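Local structure of KLLA0A11308p (Kluyveromyces lactis, 6AM0) at residues K5-K14 against K53-P63; D15-L23 against L33-G41. The protein probably binds mRNA as a cytoplasmic member of the EDC3 family of decapping enhancers, and this chain is its N-terminal Sm-like domain. One frame throughout, in Å; residues are numbered along the deposited sequence.

Contact 1 (K5-K14 against K53-P63)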
loop_
_atom_site.group_PDB
_atom_site.type_symbol
_atom_site.label_atom_id
_atom_site.label_comp_id
_atom_site.label_asym_id
_atom_site.label_seq_id
_atom_site.Cartn_x
_atom_site.Cartn_y
_atom_site.Cartn_z
ATOM N N LYS D 5 -13.295 -8.458 -11.579
ATOM C CA LYS D 5 -13.979 -9.632 -11.065
ATOM C C LYS D 5 -12.975 -10.708 -10.677
ATOM O O LYS D 5 -12.051 -11.020 -11.434
ATOM C CB LYS D 5 -14.947 -10.143 -12.129
ATOM C CG LYS D 5 -16.116 -9.192 -12.318
ATOM C CD LYS D 5 -16.695 -9.259 -13.721
ATOM C CE LYS D 5 -17.633 -8.087 -13.971
ATOM N NZ LYS D 5 -18.504 -8.303 -15.155
ATOM N N GLY D 6 -13.158 -11.263 -9.482
ATOM C CA GLY D 6 -12.258 -12.243 -8.918
ATOM C C GLY D 6 -11.305 -11.688 -7.880
ATOM O O GLY D 6 -10.672 -12.474 -7.165
ATOM N N TYR D 7 -11.178 -10.367 -7.786
ATOM C CA TYR D 7 -10.316 -9.768 -6.780
ATOM C C TYR D 7 -10.925 -9.935 -5.391
ATOM O O TYR D 7 -12.138 -9.800 -5.203
ATOM C CB TYR D 7 -10.097 -8.286 -7.091
ATOM C CG TYR D 7 -9.058 -8.033 -8.164
ATOM C CD1 TYR D 7 -9.220 -8.544 -9.445
ATOM C CD2 TYR D 7 -7.928 -7.271 -7.905
ATOM C CE1 TYR D 7 -8.281 -8.316 -10.435
ATOM C CE2 TYR D 7 -6.981 -7.038 -8.892
ATOM C CZ TYR D 7 -7.165 -7.562 -10.156
ATOM O OH TYR D 7 -6.234 -7.338 -11.145
ATOM N N GLN D 8 -10.065 -10.197 -4.409
ATOM C CA GLN D 8 -10.484 -10.329 -3.019
ATOM C C GLN D 8 -10.592 -8.942 -2.394
ATOM O O GLN D 8 -9.620 -8.178 -2.405
ATOM C CB GLN D 8 -9.484 -11.201 -2.265
ATOM C CG GLN D 8 -9.885 -11.633 -0.862
ATOM C CD GLN D 8 -11.215 -12.362 -0.807
ATOM O OE1 GLN D 8 -11.732 -12.827 -1.822
ATOM N NE2 GLN D 8 -11.764 -12.488 0.394
ATOM N N ILE D 9 -11.758 -8.615 -1.837
ATOM C CA ILE D 9 -12.082 -7.245 -1.452
ATOM C C ILE D 9 -12.516 -7.214 0.008
ATOM O O ILE D 9 -13.172 -8.145 0.493
ATOM C CB ILE D 9 -13.184 -6.653 -2.360
ATOM C CG1 ILE D 9 -12.775 -6.735 -3.833
ATOM C CG2 ILE D 9 -13.502 -5.210 -1.983
ATOM C CD1 ILE D 9 -11.458 -6.061 -4.142
ATOM N N GLU D 10 -12.138 -6.140 0.708
ATOM C CA GLU D 10 -12.569 -5.874 2.075
ATOM C C GLU D 10 -12.992 -4.415 2.175
ATOM O O GLU D 10 -12.236 -3.520 1.784
ATOM C CB GLU D 10 -11.450 -6.189 3.073
ATOM C CG GLU D 10 -11.918 -6.431 4.498
ATOM C CD GLU D 10 -10.866 -7.128 5.339
ATOM O OE1 GLU D 10 -9.795 -7.469 4.790
ATOM O OE2 GLU D 10 -11.109 -7.339 6.547
ATOM N N ILE D 11 -14.198 -4.181 2.694
ATOM C CA ILE D 11 -14.823 -2.866 2.738
ATOM C C ILE D 11 -15.217 -2.568 4.179
ATOM O O ILE D 11 -15.297 -3.463 5.021
ATOM C CB ILE D 11 -16.046 -2.765 1.791
ATOM C CG1 ILE D 11 -17.142 -3.767 2.174
ATOM C CG2 ILE D 11 -15.627 -2.989 0.348
ATOM C CD1 ILE D 11 -18.291 -3.176 2.972
ATOM N N GLU D 12 -15.474 -1.292 4.457
ATOM C CA GLU D 12 -15.768 -0.849 5.812
ATOM C C GLU D 12 -17.012 0.020 5.805
ATOM O O GLU D 12 -17.255 0.748 4.840
ATOM C CB GLU D 12 -14.613 -0.040 6.405
ATOM C CG GLU D 12 -13.286 -0.762 6.449
ATOM C CD GLU D 12 -12.245 0.009 7.228
ATOM O OE1 GLU D 12 -12.576 1.103 7.742
ATOM O OE2 GLU D 12 -11.130 -0.532 7.412
ATOM N N LEU D 13 -17.788 -0.046 6.889
ATOM C CA LEU D 13 -18.995 0.749 7.055
ATOM C C LEU D 13 -18.743 1.855 8.096
ATOM O O LEU D 13 -17.586 2.175 8.408
ATOM C CB LEU D 13 -20.157 -0.178 7.419
ATOM C CG LEU D 13 -20.416 -1.348 6.456
ATOM C CD1 LEU D 13 -21.729 -2.026 6.793
ATOM C CD2 LEU D 13 -20.399 -0.914 4.997
ATOM N N LYS D 14 -19.822 2.437 8.634
ATOM C CA LYS D 14 -19.663 3.654 9.432
ATOM C C LYS D 14 -18.974 3.390 10.767
ATOM O O LYS D 14 -18.262 4.265 11.272
ATOM C CB LYS D 14 -21.017 4.337 9.656
ATOM C CG LYS D 14 -21.940 3.642 10.639
ATOM C CD LYS D 14 -23.223 4.434 10.872
ATOM C CE LYS D 14 -24.080 3.788 11.954
ATOM N NZ LYS D 14 -25.349 4.529 12.193
ATOM N N LYS D 53 -22.906 3.958 1.244
ATOM C CA LYS D 53 -22.670 3.457 2.588
ATOM C C LYS D 53 -21.229 3.019 2.827
ATOM O O LYS D 53 -20.939 2.451 3.884
ATOM C CB LYS D 53 -23.613 2.285 2.873
ATOM C CG LYS D 53 -25.044 2.514 2.412
ATOM C CD LYS D 53 -25.840 3.362 3.386
ATOM C CE LYS D 53 -27.312 3.368 3.004
ATOM N NZ LYS D 53 -28.191 3.858 4.102
ATOM N N LEU D 54 -20.316 3.297 1.898
ATOM C CA LEU D 54 -18.937 2.835 2.000
ATOM C C LEU D 54 -18.028 3.962 2.467
ATOM O O LEU D 54 -18.008 5.042 1.868
ATOM C CB LEU D 54 -18.440 2.295 0.658
ATOM C CG LEU D 54 -19.118 1.031 0.135
ATOM C CD1 LEU D 54 -18.242 0.369 -0.913
ATOM C CD2 LEU D 54 -19.417 0.075 1.278
ATOM N N TYR D 55 -17.263 3.696 3.524
ATOM C CA TYR D 55 -16.324 4.670 4.063
ATOM C C TYR D 55 -14.878 4.397 3.672
ATOM O O TYR D 55 -14.094 5.347 3.571
ATOM C CB TYR D 55 -16.451 4.732 5.589
ATOM C CG TYR D 55 -17.696 5.461 6.042
ATOM C CD1 TYR D 55 -18.926 4.818 6.086
ATOM C CD2 TYR D 55 -17.645 6.801 6.409
ATOM C CE1 TYR D 55 -20.068 5.488 6.490
ATOM C CE2 TYR D 55 -18.781 7.476 6.817
ATOM C CZ TYR D 55 -19.988 6.815 6.856
ATOM O OH TYR D 55 -21.122 7.484 7.261
ATOM N N ASP D 56 -14.501 3.138 3.443
ATOM C CA ASP D 56 -13.205 2.850 2.843
ATOM C C ASP D 56 -13.234 1.435 2.282
ATOM O O ASP D 56 -14.004 0.583 2.740
ATOM C CB ASP D 56 -12.066 3.007 3.864
ATOM C CG ASP D 56 -10.678 2.943 3.230
ATOM O OD1 ASP D 56 -10.495 2.261 2.201
ATOM O OD2 ASP D 56 -9.756 3.590 3.771
ATOM N N LEU D 57 -12.379 1.200 1.285
ATOM C CA LEU D 57 -12.270 -0.077 0.595
ATOM C C LEU D 57 -10.795 -0.388 0.377
ATOM O O LEU D 57 -10.020 0.499 0.010
ATOM C CB LEU D 57 -13.028 -0.039 -0.743
ATOM C CG LEU D 57 -12.898 -1.165 -1.772
ATOM C CD1 LEU D 57 -14.213 -1.327 -2.509
ATOM C CD2 LEU D 57 -11.780 -0.892 -2.769
ATOM N N LYS D 58 -10.409 -1.646 0.582
ATOM C CA LYS D 58 -9.041 -2.060 0.300
ATOM C C LYS D 58 -9.077 -3.495 -0.215
ATOM O O LYS D 58 -10.023 -4.243 0.050
ATOM C CB LYS D 58 -8.149 -1.877 1.537
ATOM C CG LYS D 58 -6.685 -1.583 1.215
ATOM C CD LYS D 58 -5.725 -2.099 2.272
ATOM C CE LYS D 58 -4.285 -2.007 1.787
ATOM N NZ LYS D 58 -3.317 -2.354 2.861
ATOM N N VAL D 59 -8.032 -3.881 -0.949
ATOM C CA VAL D 59 -7.991 -5.139 -1.691
ATOM C C VAL D 59 -6.896 -6.032 -1.119
ATOM O O VAL D 59 -5.808 -5.559 -0.772
ATOM C CB VAL D 59 -7.770 -4.889 -3.201
ATOM C CG1 VAL D 59 -6.500 -4.113 -3.427
ATOM C CG2 VAL D 59 -7.719 -6.195 -3.968
ATOM N N LEU D 60 -7.192 -7.333 -1.019
ATOM C CA LEU D 60 -6.300 -8.298 -0.385
ATOM C C LEU D 60 -5.625 -9.237 -1.377
ATOM O O LEU D 60 -4.394 -9.327 -1.396
ATOM C CB LEU D 60 -7.079 -9.123 0.646
ATOM C CG LEU D 60 -7.979 -8.404 1.647
ATOM C CD1 LEU D 60 -8.728 -9.424 2.491
ATOM C CD2 LEU D 60 -7.170 -7.465 2.524
ATOM N N LYS D 61 -6.391 -9.974 -2.177
ATOM C CA LYS D 61 -5.824 -10.983 -3.056
ATOM C C LYS D 61 -6.226 -10.729 -4.504
ATOM O O LYS D 61 -7.211 -10.046 -4.794
ATOM C CB LYS D 61 -6.261 -12.400 -2.649
ATOM C CG LYS D 61 -6.162 -12.709 -1.162
ATOM C CD LYS D 61 -4.917 -13.524 -0.841
ATOM C CE LYS D 61 -5.031 -14.196 0.522
ATOM N NZ LYS D 61 -5.230 -13.213 1.624
ATOM N N LEU D 62 -5.436 -11.292 -5.402
ATOM C CA LEU D 62 -5.721 -11.343 -6.829
ATOM C C LEU D 62 -6.559 -12.574 -7.136
ATOM O O LEU D 62 -6.675 -13.486 -6.315
ATOM C CB LEU D 62 -4.409 -11.355 -7.611
ATOM C CG LEU D 62 -3.825 -10.010 -8.057
ATOM C CD1 LEU D 62 -3.742 -9.026 -6.906
ATOM C CD2 LEU D 62 -2.452 -10.208 -8.686
ATOM N N PRO D 63 -7.183 -12.635 -8.309
ATOM C CA PRO D 63 -7.953 -13.830 -8.661
ATOM C C PRO D 63 -7.025 -15.004 -8.909
ATOM O O PRO D 63 -5.920 -14.823 -9.442
ATOM C CB PRO D 63 -8.683 -13.414 -9.948
ATOM C CG PRO D 63 -7.842 -12.319 -10.513
ATOM C CD PRO D 63 -7.351 -11.569 -9.313
#

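Contact 2 (D15-L23 against L33-G41)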
loop_
_atom_site.group_PDB
_atom_site.type_symbol
_atom_site.label_atom_id
_atom_site.label_comp_id
_atom_site.label_asym_id
_atom_site.label_seq_id
_atom_site.Cartn_x
_atom_site.Cartn_y
_atom_site.Cartn_z
ATOM N N ASP D 15 -19.155 2.207 11.354
ATOM C CA ASP D 15 -18.589 1.909 12.664
ATOM C C ASP D 15 -17.334 1.052 12.570
ATOM O O ASP D 15 -17.071 0.234 13.460
ATOM C CB ASP D 15 -19.635 1.232 13.550
ATOM C CG ASP D 15 -20.975 1.940 13.510
ATOM O OD1 ASP D 15 -21.115 2.996 14.165
ATOM O OD2 ASP D 15 -21.886 1.440 12.818
ATOM N N GLY D 16 -16.552 1.222 11.507
ATOM C CA GLY D 16 -15.407 0.365 11.288
ATOM C C GLY D 16 -15.723 -1.093 11.037
ATOM O O GLY D 16 -14.799 -1.906 10.972
ATOM N N LYS D 17 -16.991 -1.459 10.895
ATOM C CA LYS D 17 -17.334 -2.835 10.563
ATOM C C LYS D 17 -16.869 -3.164 9.143
ATOM O O LYS D 17 -17.041 -2.362 8.222
ATOM C CB LYS D 17 -18.838 -3.036 10.728
ATOM C CG LYS D 17 -19.350 -2.432 12.030
ATOM C CD LYS D 17 -18.527 -2.966 13.202
ATOM C CE LYS D 17 -18.966 -2.360 14.505
ATOM N NZ LYS D 17 -20.373 -2.773 14.725
ATOM N N ARG D 18 -16.327 -4.379 8.956
ATOM C CA ARG D 18 -15.654 -4.781 7.721
ATOM C C ARG D 18 -16.327 -5.998 7.101
ATOM O O ARG D 18 -16.643 -6.967 7.800
ATOM C CB ARG D 18 -14.185 -5.114 8.017
ATOM C CG ARG D 18 -13.531 -3.963 8.772
ATOM C CD ARG D 18 -12.073 -4.115 9.183
ATOM N NE ARG D 18 -11.671 -2.897 9.887
ATOM C CZ ARG D 18 -10.428 -2.584 10.215
ATOM N NH1 ARG D 18 -10.181 -1.451 10.850
ATOM N NH2 ARG D 18 -9.444 -3.399 9.887
ATOM N N ILE D 19 -16.546 -5.941 5.787
ATOM C CA ILE D 19 -17.130 -7.039 5.030
ATOM C C ILE D 19 -16.064 -7.512 4.056
ATOM O O ILE D 19 -15.403 -6.693 3.409
ATOM C CB ILE D 19 -18.414 -6.627 4.276
ATOM C CG1 ILE D 19 -19.439 -5.990 5.221
ATOM C CG2 ILE D 19 -19.004 -7.821 3.546
ATOM C CD1 ILE D 19 -19.577 -6.679 6.561
ATOM N N THR D 20 -15.896 -8.823 3.943
ATOM C CA THR D 20 -14.915 -9.403 3.039
ATOM C C THR D 20 -15.625 -10.304 2.043
ATOM O O THR D 20 -16.496 -11.090 2.425
ATOM C CB THR D 20 -13.859 -10.217 3.803
ATOM O OG1 THR D 20 -13.333 -9.445 4.890
ATOM C CG2 THR D 20 -12.719 -10.615 2.879
ATOM N N GLY D 21 -15.245 -10.206 0.772
ATOM C CA GLY D 21 -15.888 -11.038 -0.234
ATOM C C GLY D 21 -15.197 -10.926 -1.574
ATOM O O GLY D 21 -14.261 -10.140 -1.757
ATOM N N THR D 22 -15.675 -11.738 -2.518
ATOM C CA THR D 22 -15.120 -11.762 -3.868
ATOM C C THR D 22 -15.950 -10.873 -4.786
ATOM O O THR D 22 -17.181 -10.929 -4.765
ATOM C CB THR D 22 -15.050 -13.192 -4.410
ATOM O OG1 THR D 22 -16.373 -13.719 -4.560
ATOM C CG2 THR D 22 -14.273 -14.078 -3.453
ATOM N N LEU D 23 -15.276 -10.050 -5.586
ATOM C CA LEU D 23 -15.972 -9.065 -6.409
ATOM C C LEU D 23 -16.682 -9.751 -7.574
ATOM O O LEU D 23 -16.041 -10.373 -8.428
ATOM C CB LEU D 23 -14.991 -8.005 -6.908
ATOM C CG LEU D 23 -15.435 -7.064 -8.031
ATOM C CD1 LEU D 23 -16.731 -6.379 -7.667
ATOM C CD2 LEU D 23 -14.367 -6.025 -8.299
ATOM N N LEU D 33 -20.719 -8.610 -4.180
ATOM C CA LEU D 33 -19.746 -9.569 -3.678
ATOM C C LEU D 33 -20.393 -10.941 -3.567
ATOM O O LEU D 33 -21.613 -11.070 -3.457
ATOM C CB LEU D 33 -19.201 -9.157 -2.303
ATOM C CG LEU D 33 -18.488 -7.814 -2.179
ATOM C CD1 LEU D 33 -18.326 -7.447 -0.711
ATOM C CD2 LEU D 33 -17.142 -7.853 -2.884
ATOM N N THR D 34 -19.554 -11.972 -3.596
ATOM C CA THR D 34 -19.972 -13.335 -3.316
ATOM C C THR D 34 -19.185 -13.882 -2.131
ATOM O O THR D 34 -18.050 -13.457 -1.868
ATOM C CB THR D 34 -19.795 -14.254 -4.536
ATOM O OG1 THR D 34 -18.452 -14.162 -5.020
ATOM C CG2 THR D 34 -20.762 -13.867 -5.644
ATOM N N ASP D 35 -19.835 -14.808 -1.413
ATOM C CA ASP D 35 -19.335 -15.448 -0.188
ATOM C C ASP D 35 -18.798 -14.425 0.816
ATOM O O ASP D 35 -17.731 -14.586 1.409
ATOM C CB ASP D 35 -18.318 -16.561 -0.500
ATOM C CG ASP D 35 -17.057 -16.074 -1.205
ATOM O OD1 ASP D 35 -16.377 -15.146 -0.719
ATOM O OD2 ASP D 35 -16.743 -16.639 -2.275
ATOM N N ALA D 36 -19.580 -13.369 1.031
ATOM C CA ALA D 36 -19.185 -12.307 1.948
ATOM C C ALA D 36 -19.206 -12.793 3.395
ATOM O O ALA D 36 -20.232 -13.282 3.880
ATOM C CB ALA D 36 -20.104 -11.102 1.779
ATOM N N VAL D 37 -18.068 -12.666 4.082
ATOM C CA VAL D 37 -17.965 -12.917 5.518
ATOM C C VAL D 37 -18.000 -11.580 6.249
ATOM O O VAL D 37 -17.422 -10.588 5.785
ATOM C CB VAL D 37 -16.694 -13.722 5.864
ATOM C CG1 VAL D 37 -15.430 -12.918 5.583
ATOM C CG2 VAL D 37 -16.728 -14.189 7.316
ATOM N N PHE D 38 -18.681 -11.545 7.391
ATOM C CA PHE D 38 -18.869 -10.319 8.157
ATOM C C PHE D 38 -18.034 -10.369 9.431
ATOM O O PHE D 38 -17.948 -11.415 10.083
ATOM C CB PHE D 38 -20.347 -10.102 8.505
ATOM C CG PHE D 38 -21.253 -10.021 7.304
ATOM C CD1 PHE D 38 -20.744 -9.729 6.051
ATOM C CD2 PHE D 38 -22.614 -10.226 7.430
ATOM C CE1 PHE D 38 -21.570 -9.652 4.948
ATOM C CE2 PHE D 38 -23.443 -10.147 6.323
ATOM C CZ PHE D 38 -22.918 -9.863 5.084
ATOM N N GLN D 39 -17.412 -9.233 9.770
ATOM C CA GLN D 39 -16.577 -9.154 10.968
ATOM C C GLN D 39 -17.355 -9.547 12.217
ATOM O O GLN D 39 -16.865 -10.316 13.053
ATOM C CB GLN D 39 -16.005 -7.744 11.123
ATOM C CG GLN D 39 -14.990 -7.611 12.258
ATOM C CD GLN D 39 -14.150 -6.352 12.157
ATOM O OE1 GLN D 39 -14.451 -5.457 11.370
ATOM N NE2 GLN D 39 -13.085 -6.281 12.949
ATOM N N ASP D 40 -18.566 -9.023 12.366
ATOM C CA ASP D 40 -19.366 -9.294 13.551
ATOM C C ASP D 40 -20.112 -10.617 13.478
ATOM O O ASP D 40 -20.850 -10.943 14.415
ATOM C CB ASP D 40 -20.362 -8.157 13.783
ATOM C CG ASP D 40 -20.440 -7.746 15.236
ATOM O OD1 ASP D 40 -21.095 -8.462 16.023
ATOM O OD2 ASP D 40 -19.839 -6.710 15.588
ATOM N N GLY D 41 -19.953 -11.375 12.407
ATOM C CA GLY D 41 -20.572 -12.686 12.337
ATOM C C GLY D 41 -21.579 -12.787 11.207
ATOM O O GLY D 41 -22.406 -11.892 11.000
#

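Contact 1 (K5-K14 against K53-P63)
Strand 8-12 and strand 56-59 run antiparallel, joined by backbone hydrogen bonds at Glu10 and Lys58. Glu10 N gives to Lys58 O, and Lys58 N returns the bond to Glu10 O at 2.9 Å. Farther along in both directions, Leu60 N reaches Gln8 O, Gln8 N reaches Lys61 O from above the carbonyl plane, and Tyr55 N bonds to Glu12 O at 3.2 Å.

Apolar packing alternates with this ladder. Ile9, Ile11, Leu57 and Val59 share one face of the sheet, where branched chains fit a buried, extended backbone. Leu57 CD1 lies 3.6 Å from Ile11 CG2, and Ile9 CD1 touches Val59 CG2 at 3.7 Å. Such pairing of the first and last strands closes the small barrel of the Sm fold. Farther along the same face, Ile11 CD1 also meets Leu54 CD2.

Tyr7 supplies the aromatic contact. Pro63 CD sits over one ring face toward its rim, 3.9 Å from the centroid, as a CH-pi contact, while Val59 CG2 stands at the ring edge. Cutting Tyr7 back to an alanine is likely to leave Pro63 CD without a ring to rest on and to open a gap beside Val59 CG2. Gly6, with a phi of 101°, takes a backbone shape awkward for residues with a CB.

Polar side chains line the other face. Gln8 CG, anti to the backbone N (chi1 -170°), runs beside Lys61 CG at 3.9 Å; the bend at chi2 then turns its amide toward Thr20 and Thr22. The extended chain of Glu10 brings OE1 alongside the Leu60 methyls. Asp56 OD1 forms a salt bridge with a basic side chain of another protein, and Glu12 OE1 with Arg18 of the second subunit.

Contact 2 (D15-L23 against L33-G41)
Ile19 CG2 and CD1 both come obliquely against the CD1 and CE1 atoms of Phe38, with CG2 3.5 Å from Phe38 CE1. Ile19 CG1 stands anti to the carbonyl carbon (chi1 -54°), which sends CD1 toward Phe38 CD1 and leaves CG2 to touch Ala36 CB at 3.9 Å. A branched residue suits this place because one side chain can serve both neighbours; the small Ala36 makes room for it.

The chains of Arg18 and Gln39 run alongside each other in the same direction, their flat ends turned 62° to one another. The firmer link is in the backbone, where Gln39 N bonds to Arg18 O at 3.1 Å. Gln39 is extended, its CG anti to the backbone N (chi1 -173°), and this carries OE1 back to Arg18 N, which gives it a weak bond of 3.2 Å. The aliphatic part of Arg18 passes beside that oxygen, while its guanidinium makes a cation-pi contact with Tyr55 of the second subunit.

Thr20 and Val37 are likewise neighbours, touching through Thr20 CB and Val37 CG1 at 3.6 Å. These beta-branched residues suit extended strands. Thr22 lies crosswise to Asp35, its CG2 3.6 Å from Asp35 OD1, and the positions of the Thr22 and Thr34 hydroxyls are doubtful. The backbone there is surer: Thr34 N binds Thr22 O at 2.8 Å, and Thr22 N binds Thr34 O at 3.0 Å.

Gly21 fits where a CB would press on Leu33, Thr34 O and Ala36. From Phe38, the last residue of the strand, the chain goes into a type I turn that ends at Gly41. Between Thr20 and Thr22 the register shifts by one, a beta bulge at the corner made by Thr34 and Asp35, in keeping with the sharply bent strands of the Sm fold.

How the contacts relate
Contact 2 is nested within the chain loop closed by contact 1, and their centres lie 8 Å apart. Strands 8-12 and 18-26 are successive in the chain and adjacent in the sheet, so strand 8-12 is gripped between strand 56-59 and strand 18-26. Probable hydrogen bonds join the two contacts: Ile11 N lies 2.9 Å from Ile19 O, and Ile9 N bonds likewise to Gly21 O. On the polar face the Gln8 amide packs on Thr20 and Thr22, with NE2 3.3 Å from Thr20 CG2. Another protein of the assembly touches both contacts, more extensively at contact 1, while the second subunit meets the Glu12 and Arg18 side.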